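Transcriptional regulator, SorC family (Enterococcus faecalis, PDB 2O0M) probably acts as a sugar-responsive transcriptional regulator that binds DNA and a carbohydrate effector. Local coordinates at residues A[275-280]-A[320-325]. Sequence-based numbering, arbitrary orientation.
Sequences YFFDEE and MKNAPK
Lys321, in the type I turn from Met320 to Ala323 that follows helix 313-320, reaches to the loop after strand 275-277, and its ammonium group donates a hydrogen bond to Glu279 O (NZ to O 2.7 Å). The bond lies in the carbonyl plane and uses a lone pair, with a C=O...N angle of 134°. Lysine suits the place because its chain, extended beyond CG (chi2 -175°), carries NZ out to the Glu279 carbonyl. On the way, CD of Lys321 passes 3.5 Å from Glu280 O.

Charge adds a looser tie. The Glu280 chain, bent at chi2 (-56°), places its carboxylate so that OE1 and OE2 both lie 4.0 Å from Lys321 NZ, a long salt bridge. One water bridges the two, accepting from Lys321 NZ at 2.8 Å and donating to Glu280 OE2 at 2.6 Å and, at greater length, to Glu280 O. A phosphate ion, probably from the crystallisation liquor, makes a long, weak ion pair with the same ammonium.

Deeper in, the Asn322 side chain crosses that of Phe277 at about a right angle, its amide near CE1 of the buried ring. The Phe277 ring also meets Tyr319 of helix 313-320 edge-to-face.

Within the putative sugar-binding domain, the contact thus joins the antiparallel hairpin 275-286 to the turn leading toward strand 328-332. Its chemistry is that of a solvent-facing clasp: bonds to Glu279 O and to the water both hold the ammonium, while the carboxylate reaches it at long range and through that water, so the electrostatic contribution is probably modest.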
# COMPACT_ATOMS: atom_id res chain seq x y z
N TYR A 275 -4.38 -3.95 -8.82
CA TYR A 275 -5.73 -4.44 -9.07
C TYR A 275 -6.70 -3.27 -9.01
O TYR A 275 -6.53 -2.37 -8.19
CB TYR A 275 -6.16 -5.47 -8.03
CG TYR A 275 -5.25 -6.68 -7.95
CD1 TYR A 275 -5.53 -7.85 -8.64
CD2 TYR A 275 -4.09 -6.64 -7.18
CE1 TYR A 275 -4.68 -8.95 -8.57
CE2 TYR A 275 -3.24 -7.72 -7.11
CZ TYR A 275 -3.53 -8.88 -7.79
OH TYR A 275 -2.67 -9.96 -7.69
N PHE A 276 -7.71 -3.30 -9.88
CA PHE A 276 -8.74 -2.26 -9.90
C PHE A 276 -10.09 -2.83 -9.50
O PHE A 276 -10.46 -3.90 -9.98
CB PHE A 276 -8.81 -1.61 -11.28
CG PHE A 276 -7.58 -0.83 -11.61
CD1 PHE A 276 -7.54 0.54 -11.37
CD2 PHE A 276 -6.43 -1.46 -12.07
CE1 PHE A 276 -6.41 1.26 -11.63
CE2 PHE A 276 -5.28 -0.73 -12.33
CZ PHE A 276 -5.26 0.62 -12.11
N PHE A 277 -10.81 -2.12 -8.64
CA PHE A 277 -12.05 -2.61 -8.03
C PHE A 277 -13.23 -1.69 -8.33
O PHE A 277 -13.11 -0.48 -8.25
CB PHE A 277 -11.89 -2.70 -6.51
CG PHE A 277 -10.70 -3.51 -6.07
CD1 PHE A 277 -10.84 -4.85 -5.69
CD2 PHE A 277 -9.44 -2.93 -6.00
CE1 PHE A 277 -9.75 -5.58 -5.28
CE2 PHE A 277 -8.34 -3.67 -5.60
CZ PHE A 277 -8.50 -5.00 -5.24
N ASP A 278 -14.38 -2.27 -8.67
CA ASP A 278 -15.59 -1.47 -8.80
C ASP A 278 -16.25 -1.32 -7.43
O ASP A 278 -15.72 -1.82 -6.43
CB ASP A 278 -16.55 -2.04 -9.87
CG ASP A 278 -17.13 -3.39 -9.51
OD1 ASP A 278 -17.11 -3.79 -8.33
OD2 ASP A 278 -17.64 -4.07 -10.43
N GLU A 279 -17.37 -0.59 -7.36
CA GLU A 279 -17.98 -0.27 -6.06
C GLU A 279 -18.50 -1.51 -5.31
O GLU A 279 -18.60 -1.51 -4.08
CB GLU A 279 -19.07 0.81 -6.20
CG GLU A 279 -20.42 0.33 -6.68
CD GLU A 279 -21.47 1.43 -6.62
OE1 GLU A 279 -22.57 1.21 -7.18
OE2 GLU A 279 -21.20 2.50 -6.04
N GLU A 280 -18.80 -2.56 -6.06
CA GLU A 280 -19.17 -3.85 -5.46
C GLU A 280 -17.97 -4.62 -4.88
O GLU A 280 -18.14 -5.69 -4.31
CB GLU A 280 -19.94 -4.71 -6.46
CG GLU A 280 -21.30 -4.13 -6.82
CD GLU A 280 -22.18 -3.89 -5.60
OE1 GLU A 280 -22.60 -2.73 -5.39
OE2 GLU A 280 -22.42 -4.86 -4.85
N MSE A 320 -11.91 -2.03 0.56
CA MSE A 320 -11.95 -2.66 1.88
C MSE A 320 -12.96 -3.81 1.95
O MSE A 320 -12.86 -4.66 2.85
CB MSE A 320 -12.17 -1.61 2.98
CG MSE A 320 -11.00 -0.67 3.17
SE MSE A 320 -9.38 -1.51 3.85
CE MSE A 320 -10.19 -2.35 5.38
N LYS A 321 -13.90 -3.85 1.01
CA LYS A 321 -14.93 -4.90 0.96
C LYS A 321 -14.36 -6.30 1.04
O LYS A 321 -14.90 -7.15 1.77
CB LYS A 321 -15.78 -4.77 -0.32
CG LYS A 321 -16.94 -3.85 -0.17
CD LYS A 321 -17.82 -3.84 -1.40
CE LYS A 321 -19.14 -3.17 -1.12
NZ LYS A 321 -19.96 -2.98 -2.34
N ASN A 322 -13.29 -6.52 0.28
CA ASN A 322 -12.61 -7.82 0.22
C ASN A 322 -11.19 -7.84 0.82
O ASN A 322 -10.45 -8.79 0.58
CB ASN A 322 -12.58 -8.31 -1.24
CG ASN A 322 -11.49 -7.63 -2.10
OD1 ASN A 322 -10.81 -6.67 -1.68
ND2 ASN A 322 -11.33 -8.13 -3.33
N ALA A 323 -10.81 -6.81 1.57
CA ALA A 323 -9.52 -6.77 2.26
C ALA A 323 -9.45 -7.88 3.31
O ALA A 323 -10.49 -8.28 3.84
CB ALA A 323 -9.30 -5.43 2.93
N PRO A 324 -8.23 -8.38 3.62
CA PRO A 324 -8.10 -9.41 4.64
C PRO A 324 -8.66 -8.91 5.96
O PRO A 324 -8.47 -7.74 6.29
CB PRO A 324 -6.59 -9.61 4.77
CG PRO A 324 -6.07 -9.19 3.45
CD PRO A 324 -6.91 -8.04 3.04
N LYS A 325 -9.33 -9.78 6.70
CA LYS A 325 -10.01 -9.33 7.90
C LYS A 325 -9.06 -8.86 8.99
O LYS A 325 -9.45 -8.10 9.87
CB LYS A 325 -10.97 -10.42 8.43
CG LYS A 325 -12.13 -10.72 7.48
CD LYS A 325 -12.70 -9.46 6.84
CE LYS A 325 -14.06 -9.65 6.31
NZ LYS A 325 -14.63 -8.34 5.93
O HOH W 1 -21.00 -5.51 -2.72